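Long-range contacts in putative enoyl-CoA hydratase (Streptomyces avermitilis, PDB 3GKB), which is of unproven function but probably acts on acyl-CoA thioesters, hydrating an enoyl-CoA double bond as its crotonase-family relatives do: residues S9-S14 with R38-V43; P27-I32 with F66-D71; G120-V125 with L140-A145; E144-I149 with D269-M274. All coordinates share one frame; numbering follows the deposited sequence.

The four contacts run from the edge of the main sheet to the subunit interface. Contact 1 lies farthest from contact 4, with centres about 28 Å apart on opposite sides of the chain's centre. Contact 1 reaches contact 3 through Leu40 CD1, 3.8 Å from Phe124 CE1. Contacts 2 and 3, with centres about 11 Å apart, probably frame the active site: Val70 N and Gly120 N lie 4.5 Å apart, a spacing consistent with the crotonase oxyanion hole. The two also pack directly, Leu67 CD1 lying 3.5 Å from Phe124 CD1. Contact 4 shares Glu144 and Ala145 with contact 3 and touches contact 2 where His69 CD2 meets Leu270 CD2 at 3.5 Å.

Contact 1 (S9-S14 with R38-V43); sequences STLRVS and RELRTV
Glu39 reaches from its helix to Ser9 and Thr10, and each carboxylate oxygen accepts two hydrogen bonds. OE2 takes Ser9 N at 2.8 Å on its syn side in a nearly straight bond (176° at the hydrogen), while Ser9 OG, also 2.8 Å from OE2, comes from above the carboxylate plane. OE1 receives Thr10 N at 2.9 Å on its syn lone pair and Thr10 OG1 at 2.6 Å on the anti side, out of the plane. With chi1 66°, Thr10 OG1 sits between its own backbone N and carbonyl carbon, where hydroxyl and amide can share one acceptor. This four-bond grip ties the turn just ahead of edge strand 11-16, in the main sheet of the crotonase fold, to helix 34-48; strand 11-14 and helix 38-43 run almost parallel, their axes 12° apart and 10.1 Å at closest approach. Farther along the strand the contact is apolar. Leu11 CD2 packs 4.1 Å from Leu40 CD2, and the Leu11 and Val43 side chains slide past each other in opposite directions, meeting at CD1 and CG2. Val13 and Val43 meet tip to tip, Val13 CG2 only 3.5 Å from Val43 CG1, tighter than usual carbon contact. Both valines touch Ile22.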
loop_
_atom_site.group_PDB
_atom_site.type_symbol
_atom_site.label_atom_id
_atom_site.label_comp_id
_atom_site.label_asym_id
_atom_site.label_seq_id
_atom_site.Cartn_x
_atom_site.Cartn_y
_atom_site.Cartn_z
ATOM N N SER B 9 33.979 -14.773 -9.196
ATOM C CA SER B 9 33.800 -15.064 -10.604
ATOM C C SER B 9 32.513 -14.492 -11.167
ATOM O O SER B 9 32.382 -14.419 -12.376
ATOM C CB SER B 9 33.819 -16.576 -10.821
ATOM O OG SER B 9 32.819 -17.179 -10.012
ATOM N N THR B 10 31.560 -14.118 -10.302
ATOM C CA THR B 10 30.230 -13.669 -10.759
ATOM C C THR B 10 29.879 -12.230 -10.350
ATOM O O THR B 10 28.792 -11.716 -10.697
ATOM C CB THR B 10 29.112 -14.563 -10.217
ATOM O OG1 THR B 10 29.030 -14.421 -8.790
ATOM C CG2 THR B 10 29.319 -16.038 -10.605
ATOM N N LEU B 11 30.784 -11.605 -9.597
ATOM C CA LEU B 11 30.582 -10.256 -9.102
ATOM C C LEU B 11 31.927 -9.633 -8.729
ATOM O O LEU B 11 32.950 -10.338 -8.625
ATOM C CB LEU B 11 29.614 -10.263 -7.907
ATOM C CG LEU B 11 30.010 -11.040 -6.648
ATOM C CD1 LEU B 11 30.829 -10.129 -5.756
ATOM C CD2 LEU B 11 28.790 -11.587 -5.871
ATOM N N ARG B 12 31.909 -8.313 -8.565
ATOM C CA ARG B 12 33.042 -7.544 -8.038
ATOM C C ARG B 12 32.556 -6.633 -6.929
ATOM O O ARG B 12 31.438 -6.124 -6.990
ATOM C CB ARG B 12 33.626 -6.664 -9.134
ATOM C CG ARG B 12 34.346 -7.443 -10.183
ATOM C CD ARG B 12 34.985 -6.498 -11.201
ATOM N NE ARG B 12 34.011 -5.766 -12.012
ATOM C CZ ARG B 12 33.264 -6.319 -12.968
ATOM N NH1 ARG B 12 33.335 -7.624 -13.227
ATOM N NH2 ARG B 12 32.438 -5.568 -13.665
ATOM N N VAL B 13 33.402 -6.428 -5.923
ATOM C CA VAL B 13 33.091 -5.539 -4.841
ATOM C C VAL B 13 34.189 -4.509 -4.638
ATOM O O VAL B 13 35.381 -4.823 -4.746
ATOM C CB VAL B 13 32.883 -6.288 -3.512
ATOM C CG1 VAL B 13 32.381 -5.319 -2.454
ATOM C CG2 VAL B 13 31.924 -7.416 -3.683
ATOM N N SER B 14 33.787 -3.281 -4.366
ATOM C CA SER B 14 34.715 -2.247 -3.951
ATOM C C SER B 14 34.038 -1.357 -2.921
ATOM O O SER B 14 32.807 -1.275 -2.872
ATOM C CB SER B 14 35.167 -1.429 -5.144
ATOM O OG SER B 14 34.096 -0.769 -5.764
ATOM N N ARG B 38 26.696 -18.657 -3.686
ATOM C CA ARG B 38 27.750 -18.842 -2.692
ATOM C C ARG B 38 28.579 -17.570 -2.533
ATOM O O ARG B 38 28.910 -17.181 -1.404
ATOM C CB ARG B 38 28.620 -20.051 -3.097
ATOM C CG ARG B 38 29.767 -20.356 -2.199
ATOM C CD ARG B 38 30.298 -21.764 -2.527
ATOM N NE ARG B 38 30.996 -21.836 -3.813
ATOM C CZ ARG B 38 30.507 -22.292 -4.974
ATOM N NH1 ARG B 38 29.254 -22.748 -5.096
ATOM N NH2 ARG B 38 31.299 -22.296 -6.043
ATOM N N GLU B 39 28.884 -16.906 -3.648
ATOM C CA GLU B 39 29.714 -15.703 -3.615
ATOM C C GLU B 39 28.961 -14.542 -2.949
ATOM O O GLU B 39 29.564 -13.768 -2.210
ATOM C CB GLU B 39 30.221 -15.309 -5.013
ATOM C CG GLU B 39 31.249 -16.281 -5.584
ATOM C CD GLU B 39 31.822 -15.854 -6.916
ATOM O OE1 GLU B 39 31.258 -14.963 -7.594
ATOM O OE2 GLU B 39 32.855 -16.444 -7.309
ATOM N N LEU B 40 27.660 -14.423 -3.221
ATOM C CA LEU B 40 26.828 -13.433 -2.538
ATOM C C LEU B 40 26.845 -13.643 -1.016
ATOM O O LEU B 40 26.975 -12.683 -0.235
ATOM C CB LEU B 40 25.374 -13.497 -3.044
ATOM C CG LEU B 40 25.106 -12.802 -4.360
ATOM C CD1 LEU B 40 23.779 -13.288 -4.942
ATOM C CD2 LEU B 40 25.099 -11.251 -4.159
ATOM N N ARG B 41 26.711 -14.887 -0.580
ATOM C CA ARG B 41 26.758 -15.179 0.844
ATOM C C ARG B 41 28.091 -14.758 1.447
ATOM O O ARG B 41 28.134 -14.100 2.494
ATOM C CB ARG B 41 26.518 -16.667 1.102
ATOM C CG ARG B 41 26.279 -16.951 2.578
ATOM C CD ARG B 41 25.683 -18.334 2.819
ATOM N NE ARG B 41 26.765 -19.320 2.762
ATOM C CZ ARG B 41 26.894 -20.306 1.866
ATOM N NH1 ARG B 41 26.003 -20.492 0.902
ATOM N NH2 ARG B 41 27.935 -21.131 1.934
ATOM N N THR B 42 29.181 -15.135 0.786
ATOM C CA THR B 42 30.525 -14.766 1.259
ATOM C C THR B 42 30.710 -13.259 1.381
ATOM O O THR B 42 31.159 -12.762 2.430
ATOM C CB THR B 42 31.631 -15.359 0.351
ATOM O OG1 THR B 42 31.481 -16.781 0.301
ATOM C CG2 THR B 42 33.015 -15.017 0.893
ATOM N N VAL B 43 30.351 -12.529 0.328
ATOM C CA VAL B 43 30.564 -11.093 0.322
ATOM C C VAL B 43 29.676 -10.390 1.347
ATOM O O VAL B 43 30.171 -9.555 2.102
ATOM C CB VAL B 43 30.367 -10.475 -1.064
ATOM C CG1 VAL B 43 30.418 -8.942 -0.968
ATOM C CG2 VAL B 43 31.439 -10.944 -1.985
#

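Contact 2 (P27-I32 with F66-D71); sequences PPVNVI and FLAHVD
In the crotonase fold the loop after the third strand of the main sheet supplies one amide of the oxyanion hole, and Val70 N of segment 66-71 probably has that role here. Segment 27-32, the loop before helix 34-48, holds this loop through backbone bonds, none of which uses Val70 N. Ala68 N donates to Asn30 O at 3.0 Å from above the carbonyl plane. Ile32 then bonds the residues on both sides of Val70: its N reaches His69 O at 2.9 Å in a nearly straight bond (173°), and its O accepts Asp71 N at 2.8 Å. Together these make a single beta bridge between Ile32 and Val70, which probably fixes the direction of the peptide that carries Val70 N.

Asn30 adds a side-chain link. Its ND2 donates to Phe66 O at 2.9 Å, and the oxygen lies in the amide plane, 2° out of it. Leu24 O also accepts from ND2, and Asn26 N binds OD1, so both ends of the amide are held and its flip is defined.

Apolar groups fill in between. Ile32 and Leu67 cross at about a right angle, with Ile32 CD1 4.0 Å from Leu67 CD1. Ala68 CB packs 3.9 Å from Val29 CG2. The His69 ring is anchored at its two nitrogens: NE2 is hydrogen-bonded with Glu267 OE2, while ND1 donates in the ring plane to Val70 O at 2.8 Å.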
loop_
_atom_site.group_PDB
_atom_site.type_symbol
_atom_site.label_atom_id
_atom_site.label_comp_id
_atom_site.label_asym_id
_atom_site.label_seq_id
_atom_site.Cartn_x
_atom_site.Cartn_y
_atom_site.Cartn_z
ATOM N N PRO B 27 28.246 -13.329 -17.272
ATOM C CA PRO B 27 27.816 -13.503 -18.657
ATOM C C PRO B 27 27.210 -14.872 -18.959
ATOM O O PRO B 27 27.571 -15.862 -18.329
ATOM C CB PRO B 27 29.111 -13.321 -19.446
ATOM C CG PRO B 27 29.966 -12.528 -18.609
ATOM C CD PRO B 27 29.647 -12.885 -17.192
ATOM N N PRO B 28 26.309 -14.946 -19.952
ATOM C CA PRO B 28 25.856 -13.867 -20.842
ATOM C C PRO B 28 24.638 -13.039 -20.398
ATOM O O PRO B 28 24.372 -12.006 -21.003
ATOM C CB PRO B 28 25.532 -14.618 -22.138
ATOM C CG PRO B 28 25.102 -15.978 -21.669
ATOM C CD PRO B 28 25.822 -16.264 -20.388
ATOM N N VAL B 29 23.885 -13.469 -19.393
ATOM C CA VAL B 29 22.648 -12.755 -19.030
ATOM C C VAL B 29 22.456 -12.556 -17.528
ATOM O O VAL B 29 21.363 -12.247 -17.090
ATOM C CB VAL B 29 21.364 -13.442 -19.592
ATOM C CG1 VAL B 29 21.381 -13.466 -21.114
ATOM C CG2 VAL B 29 21.244 -14.853 -19.049
ATOM N N ASN B 30 23.526 -12.700 -16.749
ATOM C CA ASN B 30 23.454 -12.552 -15.293
ATOM C C ASN B 30 22.456 -13.516 -14.649
ATOM O O ASN B 30 21.659 -13.139 -13.770
ATOM C CB ASN B 30 23.171 -11.101 -14.883
ATOM C CG ASN B 30 24.438 -10.264 -14.751
ATOM O OD1 ASN B 30 25.507 -10.595 -15.318
ATOM N ND2 ASN B 30 24.329 -9.156 -14.011
ATOM N N VAL B 31 22.531 -14.786 -15.044
ATOM C CA VAL B 31 21.747 -15.781 -14.306
ATOM C C VAL B 31 22.328 -15.902 -12.907
ATOM O O VAL B 31 23.502 -15.643 -12.682
ATOM C CB VAL B 31 21.657 -17.188 -14.975
ATOM C CG1 VAL B 31 21.111 -17.111 -16.379
ATOM C CG2 VAL B 31 22.956 -17.909 -14.917
ATOM N N ILE B 32 21.465 -16.234 -11.968
ATOM C CA ILE B 32 21.835 -16.567 -10.591
ATOM C C ILE B 32 22.033 -18.066 -10.514
ATOM O O ILE B 32 21.060 -18.852 -10.453
ATOM C CB ILE B 32 20.725 -16.205 -9.605
ATOM C CG1 ILE B 32 20.324 -14.739 -9.743
ATOM C CG2 ILE B 32 21.177 -16.519 -8.170
ATOM C CD1 ILE B 32 18.969 -14.456 -9.086
ATOM N N PHE B 66 19.676 -7.124 -15.058
ATOM C CA PHE B 66 20.188 -6.971 -13.698
ATOM C C PHE B 66 20.549 -8.359 -13.187
ATOM O O PHE B 66 21.731 -8.657 -12.948
ATOM C CB PHE B 66 19.143 -6.285 -12.815
ATOM C CG PHE B 66 19.551 -6.146 -11.391
ATOM C CD1 PHE B 66 20.365 -5.090 -10.980
ATOM C CD2 PHE B 66 19.161 -7.085 -10.449
ATOM C CE1 PHE B 66 20.740 -4.982 -9.666
ATOM C CE2 PHE B 66 19.560 -6.975 -9.123
ATOM C CZ PHE B 66 20.349 -5.929 -8.742
ATOM N N LEU B 67 19.525 -9.221 -13.084
ATOM C CA LEU B 67 19.671 -10.653 -12.797
ATOM C C LEU B 67 18.551 -11.364 -13.540
ATOM O O LEU B 67 17.409 -11.070 -13.322
ATOM C CB LEU B 67 19.571 -10.968 -11.318
ATOM C CG LEU B 67 20.757 -10.572 -10.429
ATOM C CD1 LEU B 67 20.366 -10.760 -8.921
ATOM C CD2 LEU B 67 22.059 -11.339 -10.808
ATOM N N ALA B 68 18.906 -12.246 -14.453
ATOM C CA ALA B 68 17.933 -12.827 -15.376
ATOM C C ALA B 68 16.847 -13.608 -14.650
ATOM O O ALA B 68 15.671 -13.427 -14.921
ATOM C CB ALA B 68 18.633 -13.719 -16.360
ATOM N N HIS B 69 17.294 -14.475 -13.740
ATOM C CA HIS B 69 16.514 -15.465 -12.985
ATOM C C HIS B 69 17.508 -16.528 -12.509
ATOM O O HIS B 69 18.687 -16.455 -12.833
ATOM C CB HIS B 69 15.359 -16.098 -13.805
ATOM C CG HIS B 69 15.789 -16.691 -15.108
ATOM N ND1 HIS B 69 16.491 -17.877 -15.189
ATOM C CD2 HIS B 69 15.664 -16.235 -16.379
ATOM C CE1 HIS B 69 16.751 -18.142 -16.458
ATOM N NE2 HIS B 69 16.283 -17.149 -17.200
ATOM N N VAL B 70 17.028 -17.495 -11.737
ATOM C CA VAL B 70 17.869 -18.594 -11.285
ATOM C C VAL B 70 18.202 -19.520 -12.456
ATOM O O VAL B 70 17.374 -19.777 -13.320
ATOM C CB VAL B 70 17.177 -19.365 -10.133
ATOM C CG1 VAL B 70 17.937 -20.646 -9.797
ATOM C CG2 VAL B 70 17.075 -18.460 -8.886
ATOM N N ASP B 71 19.427 -20.002 -12.456
ATOM C CA ASP B 71 19.941 -20.891 -13.481
ATOM C C ASP B 71 18.999 -22.079 -13.646
ATOM O O ASP B 71 18.706 -22.821 -12.709
ATOM C CB ASP B 71 21.344 -21.343 -13.070
ATOM C CG ASP B 71 21.978 -22.316 -14.068
ATOM O OD1 ASP B 71 21.421 -22.495 -15.186
ATOM O OD2 ASP B 71 23.025 -22.909 -13.685
#

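Contact 3 (G120-V125 with L140-A145); sequences GGAEFV and LGQIEA
Gly120 and Glu144 lie close at the start of helix 120-127, where Gly120 N is 3.8 Å from Glu144 OE2, too far for a hydrogen bond. Ala122 turns its CB toward segment 140-145: it rests 3.7 Å from Leu140 CD2 and also meets Gly141 O and Gln142 OE1. Water 1 gives Gln142 OE1 a hydrogen bond of 2.7 Å and Ala122 O a weak one.

Glu123 follows, reaching toward Glu144 tip to tip, with carboxylate planes turned 73° apart and Glu123 OE2 4.0 Å from Glu144 OE2. Water 2 bridges this gap, donating to Glu123 OE2 at 2.9 Å and to Glu144 OE2 at 2.6 Å. Two glutamates sharing a water, one in the helix whose first turn probably supplies the second oxyanion-hole amide through Gly120 N, are consistent with the acid-base pair and bound water of crotonase-type hydratases. Second-shell bonds orient both: Glu123 OE1 accepts from Gly153 N and Gly155 N, Glu144 OE1 from Gln142 NE2 at 2.9 Å. Gln142 bends at chi2 (-65°), which places CD; its side chain crosses Glu123 at about a right angle, amide and carboxylate planes 62° apart. Val125 and Leu140 meet tip to tip, Val125 CB 4.0 Å from Leu140 CD2.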
loop_
_atom_site.group_PDB
_atom_site.type_symbol
_atom_site.label_atom_id
_atom_site.label_comp_id
_atom_site.label_asym_id
_atom_site.label_seq_id
_atom_site.Cartn_x
_atom_site.Cartn_y
_atom_site.Cartn_z
ATOM N N GLY B 120 13.930 -15.116 -9.469
ATOM C CA GLY B 120 14.844 -14.852 -8.373
ATOM C C GLY B 120 15.548 -13.505 -8.427
ATOM O O GLY B 120 15.877 -12.940 -7.383
ATOM N N GLY B 121 15.784 -12.980 -9.633
ATOM C CA GLY B 121 16.321 -11.619 -9.769
ATOM C C GLY B 121 15.337 -10.583 -9.264
ATOM O O GLY B 121 15.728 -9.577 -8.641
ATOM N N ALA B 122 14.046 -10.794 -9.519
ATOM C CA ALA B 122 13.024 -9.829 -9.062
ATOM C C ALA B 122 12.864 -9.909 -7.547
ATOM O O ALA B 122 12.589 -8.902 -6.872
ATOM C CB ALA B 122 11.681 -10.077 -9.750
ATOM N N GLU B 123 13.034 -11.111 -7.007
ATOM C CA GLU B 123 13.045 -11.335 -5.560
ATOM C C GLU B 123 14.177 -10.560 -4.888
ATOM O O GLU B 123 13.964 -9.939 -3.847
ATOM C CB GLU B 123 13.104 -12.848 -5.233
ATOM C CG GLU B 123 11.836 -13.599 -5.719
ATOM C CD GLU B 123 11.874 -15.155 -5.628
ATOM O OE1 GLU B 123 10.883 -15.741 -5.160
ATOM O OE2 GLU B 123 12.869 -15.783 -6.047
ATOM N N PHE B 124 15.362 -10.600 -5.513
ATOM C CA PHE B 124 16.580 -9.905 -5.058
ATOM C C PHE B 124 16.309 -8.410 -4.995
ATOM O O PHE B 124 16.511 -7.755 -3.944
ATOM C CB PHE B 124 17.711 -10.258 -6.052
ATOM C CG PHE B 124 19.074 -9.801 -5.661
ATOM C CD1 PHE B 124 20.086 -10.739 -5.477
ATOM C CD2 PHE B 124 19.398 -8.457 -5.561
ATOM C CE1 PHE B 124 21.351 -10.366 -5.146
ATOM C CE2 PHE B 124 20.719 -8.080 -5.219
ATOM C CZ PHE B 124 21.667 -9.040 -5.017
ATOM N N VAL B 125 15.730 -7.875 -6.081
ATOM C CA VAL B 125 15.382 -6.451 -6.131
ATOM C C VAL B 125 14.445 -6.072 -4.989
ATOM O O VAL B 125 14.679 -5.050 -4.325
ATOM C CB VAL B 125 14.777 -6.041 -7.500
ATOM C CG1 VAL B 125 14.235 -4.568 -7.465
ATOM C CG2 VAL B 125 15.814 -6.239 -8.637
ATOM N N LEU B 140 10.589 -5.662 -14.266
ATOM C CA LEU B 140 10.493 -6.636 -13.203
ATOM C C LEU B 140 9.381 -7.607 -13.512
ATOM O O LEU B 140 8.258 -7.183 -13.847
ATOM C CB LEU B 140 10.160 -5.960 -11.879
ATOM C CG LEU B 140 11.304 -5.353 -11.115
ATOM C CD1 LEU B 140 10.743 -4.428 -10.054
ATOM C CD2 LEU B 140 12.173 -6.487 -10.500
ATOM N N GLY B 141 9.683 -8.890 -13.430
ATOM C CA GLY B 141 8.657 -9.897 -13.637
ATOM C C GLY B 141 8.892 -11.157 -12.834
ATOM O O GLY B 141 10.044 -11.567 -12.610
ATOM N N GLN B 142 7.803 -11.799 -12.425
ATOM C CA GLN B 142 7.906 -13.116 -11.780
ATOM C C GLN B 142 7.584 -14.143 -12.867
ATOM O O GLN B 142 6.434 -14.403 -13.159
ATOM C CB GLN B 142 6.971 -13.256 -10.569
ATOM C CG GLN B 142 7.275 -12.300 -9.389
ATOM C CD GLN B 142 8.637 -12.512 -8.667
ATOM O OE1 GLN B 142 9.051 -11.635 -7.884
ATOM N NE2 GLN B 142 9.328 -13.665 -8.909
ATOM N N ILE B 143 8.619 -14.695 -13.486
ATOM C CA ILE B 143 8.467 -15.602 -14.626
ATOM C C ILE B 143 8.021 -17.020 -14.244
ATOM O O ILE B 143 7.651 -17.819 -15.119
ATOM C CB ILE B 143 9.815 -15.678 -15.394
ATOM C CG1 ILE B 143 9.655 -16.293 -16.790
ATOM C CG2 ILE B 143 10.839 -16.500 -14.606
ATOM C CD1 ILE B 143 9.017 -15.387 -17.811
ATOM N N GLU B 144 8.091 -17.321 -12.945
ATOM C CA GLU B 144 7.924 -18.668 -12.418
ATOM C C GLU B 144 6.695 -19.413 -12.922
ATOM O O GLU B 144 6.817 -20.562 -13.364
ATOM C CB GLU B 144 7.936 -18.636 -10.891
ATOM C CG GLU B 144 9.343 -18.359 -10.319
ATOM C CD GLU B 144 9.614 -16.867 -10.009
ATOM O OE1 GLU B 144 9.049 -15.978 -10.677
ATOM O OE2 GLU B 144 10.431 -16.596 -9.098
ATOM N N ALA B 145 5.534 -18.761 -12.883
ATOM C CA ALA B 145 4.284 -19.386 -13.299
ATOM C C ALA B 145 4.365 -19.955 -14.711
ATOM O O ALA B 145 3.767 -20.993 -14.999
ATOM C CB ALA B 145 3.081 -18.390 -13.163
HETATM O O HOH W 1 9.755 -9.822 -6.008
HETATM O O HOH W 2 11.670 -18.032 -7.336
#

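Contact 4 (E144-I149 with D269-M274)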
loop_
_atom_site.group_PDB
_atom_site.type_symbol
_atom_site.label_atom_id
_atom_site.label_comp_id
_atom_site.label_asym_id
_atom_site.label_seq_id
_atom_site.Cartn_x
_atom_site.Cartn_y
_atom_site.Cartn_z
ATOM N N GLU B 144 8.091 -17.321 -12.945
ATOM C CA GLU B 144 7.924 -18.668 -12.418
ATOM C C GLU B 144 6.695 -19.413 -12.922
ATOM O O GLU B 144 6.817 -20.562 -13.364
ATOM C CB GLU B 144 7.936 -18.636 -10.891
ATOM C CG GLU B 144 9.343 -18.359 -10.319
ATOM C CD GLU B 144 9.614 -16.867 -10.009
ATOM O OE1 GLU B 144 9.049 -15.978 -10.677
ATOM O OE2 GLU B 144 10.431 -16.596 -9.098
ATOM N N ALA B 145 5.534 -18.761 -12.883
ATOM C CA ALA B 145 4.284 -19.386 -13.299
ATOM C C ALA B 145 4.365 -19.955 -14.711
ATOM O O ALA B 145 3.767 -20.993 -14.999
ATOM C CB ALA B 145 3.081 -18.390 -13.163
ATOM N N LEU B 146 5.122 -19.283 -15.585
ATOM C CA LEU B 146 5.307 -19.744 -16.975
ATOM C C LEU B 146 6.263 -20.950 -17.120
ATOM O O LEU B 146 6.291 -21.607 -18.180
ATOM C CB LEU B 146 5.763 -18.592 -17.876
ATOM C CG LEU B 146 4.807 -17.400 -17.939
ATOM C CD1 LEU B 146 5.317 -16.332 -18.894
ATOM C CD2 LEU B 146 3.383 -17.793 -18.272
ATOM N N MET B 147 6.988 -21.248 -16.048
ATOM C CA MET B 147 7.841 -22.436 -15.952
ATOM C C MET B 147 7.138 -23.555 -15.171
ATOM O O MET B 147 7.730 -24.575 -14.863
ATOM C CB MET B 147 9.196 -22.033 -15.370
ATOM C CG MET B 147 10.036 -21.023 -16.259
ATOM S SD MET B 147 11.667 -20.733 -15.432
ATOM C CE MET B 147 12.373 -19.579 -16.655
ATOM N N GLY B 148 5.846 -23.358 -14.872
ATOM C CA GLY B 148 5.025 -24.348 -14.199
ATOM C C GLY B 148 5.223 -24.419 -12.707
ATOM O O GLY B 148 4.850 -25.409 -12.078
ATOM N N ILE B 149 5.800 -23.354 -12.140
ATOM C CA ILE B 149 6.063 -23.272 -10.705
ATOM C C ILE B 149 5.522 -21.940 -10.176
ATOM O O ILE B 149 4.689 -21.292 -10.841
ATOM C CB ILE B 149 7.565 -23.544 -10.390
ATOM C CG1 ILE B 149 8.485 -22.481 -11.012
ATOM C CG2 ILE B 149 7.963 -24.946 -10.920
ATOM C CD1 ILE B 149 9.944 -22.513 -10.486
ATOM N N ASP B 269 12.508 -11.302 -24.398
ATOM C CA ASP B 269 11.078 -11.515 -24.203
ATOM C C ASP B 269 10.870 -12.927 -23.677
ATOM O O ASP B 269 10.233 -13.768 -24.322
ATOM C CB ASP B 269 10.298 -11.301 -25.534
ATOM C CG ASP B 269 8.762 -11.469 -25.388
ATOM O OD1 ASP B 269 8.212 -11.469 -24.246
ATOM O OD2 ASP B 269 8.092 -11.591 -26.452
ATOM N N LEU B 270 11.396 -13.187 -22.483
ATOM C CA LEU B 270 11.278 -14.523 -21.903
ATOM C C LEU B 270 9.816 -14.947 -21.741
ATOM O O LEU B 270 9.502 -16.149 -21.829
ATOM C CB LEU B 270 12.056 -14.623 -20.575
ATOM C CG LEU B 270 12.197 -15.991 -19.920
ATOM C CD1 LEU B 270 12.948 -16.977 -20.860
ATOM C CD2 LEU B 270 12.898 -15.870 -18.562
ATOM N N GLU B 271 8.919 -13.986 -21.482
ATOM C CA GLU B 271 7.500 -14.298 -21.257
ATOM C C GLU B 271 6.944 -14.900 -22.516
ATOM O O GLU B 271 6.360 -15.992 -22.486
ATOM C CB GLU B 271 6.693 -13.051 -20.856
ATOM C CG GLU B 271 7.065 -12.474 -19.498
ATOM C CD GLU B 271 8.378 -11.652 -19.458
ATOM O OE1 GLU B 271 8.898 -11.245 -20.532
ATOM O OE2 GLU B 271 8.894 -11.406 -18.325
ATOM N N GLY B 272 7.177 -14.219 -23.636
ATOM C CA GLY B 272 6.779 -14.735 -24.959
ATOM C C GLY B 272 7.386 -16.101 -25.302
ATOM O O GLY B 272 6.699 -17.008 -25.788
ATOM N N LEU B 273 8.676 -16.259 -25.040
ATOM C CA LEU B 273 9.356 -17.517 -25.297
ATOM C C LEU B 273 8.724 -18.657 -24.509
ATOM O O LEU B 273 8.423 -19.729 -25.058
ATOM C CB LEU B 273 10.847 -17.378 -24.974
ATOM C CG LEU B 273 11.718 -18.614 -25.178
ATOM C CD1 LEU B 273 11.484 -19.187 -26.584
ATOM C CD2 LEU B 273 13.168 -18.251 -25.011
ATOM N N MET B 274 8.489 -18.430 -23.211
ATOM C CA MET B 274 7.917 -19.496 -22.384
ATOM C C MET B 274 6.459 -19.809 -22.744
ATOM O O MET B 274 6.040 -20.967 -22.682
ATOM C CB MET B 274 8.071 -19.200 -20.874
ATOM C CG MET B 274 9.546 -19.180 -20.384
ATOM S SD MET B 274 10.563 -20.652 -20.767
ATOM C CE MET B 274 9.530 -22.012 -20.179
HETATM O O HOH W 3 4.516 -21.095 -20.266
#
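Leu146 and Met274 bring the 3-10 turn 144-147 against the first turns of the C-terminal helix 270-280, part of the helical region that follows the core of the crotonase fold. Both CB atoms point across the contact and meet at 3.8 Å. From there the side chains part. Leu146 sends CD1 over the helix backbone, 3.8 Å from Glu271 O and also near Glu271 CA and CB. Met274 folds the other way: bends at chi2 (-53°) and chi3 (-51°) bring CE back to 3.8 Å from Leu146 O. The same methyl lies 4.1 Å from Met147 CG, where the two methionines cross obliquely. Met147, by contrast, is extended beyond CG, which carries its own CE to 4.2 Å from Leu270 CD2. The polar end of Glu271 leads away from the turn to a salt bridge with Arg118. Asp269 N-caps the helix, its OD1 accepting Gly272 N at 3.0 Å. Leu146 also packs on Leu212 of a second subunit, so the turn lies where two copies of the chain meet. The segments share no direct hydrogen bond; water 3 joins their backbones, donating to Leu146 O at 2.8 Å and Met274 O at 2.9 Å.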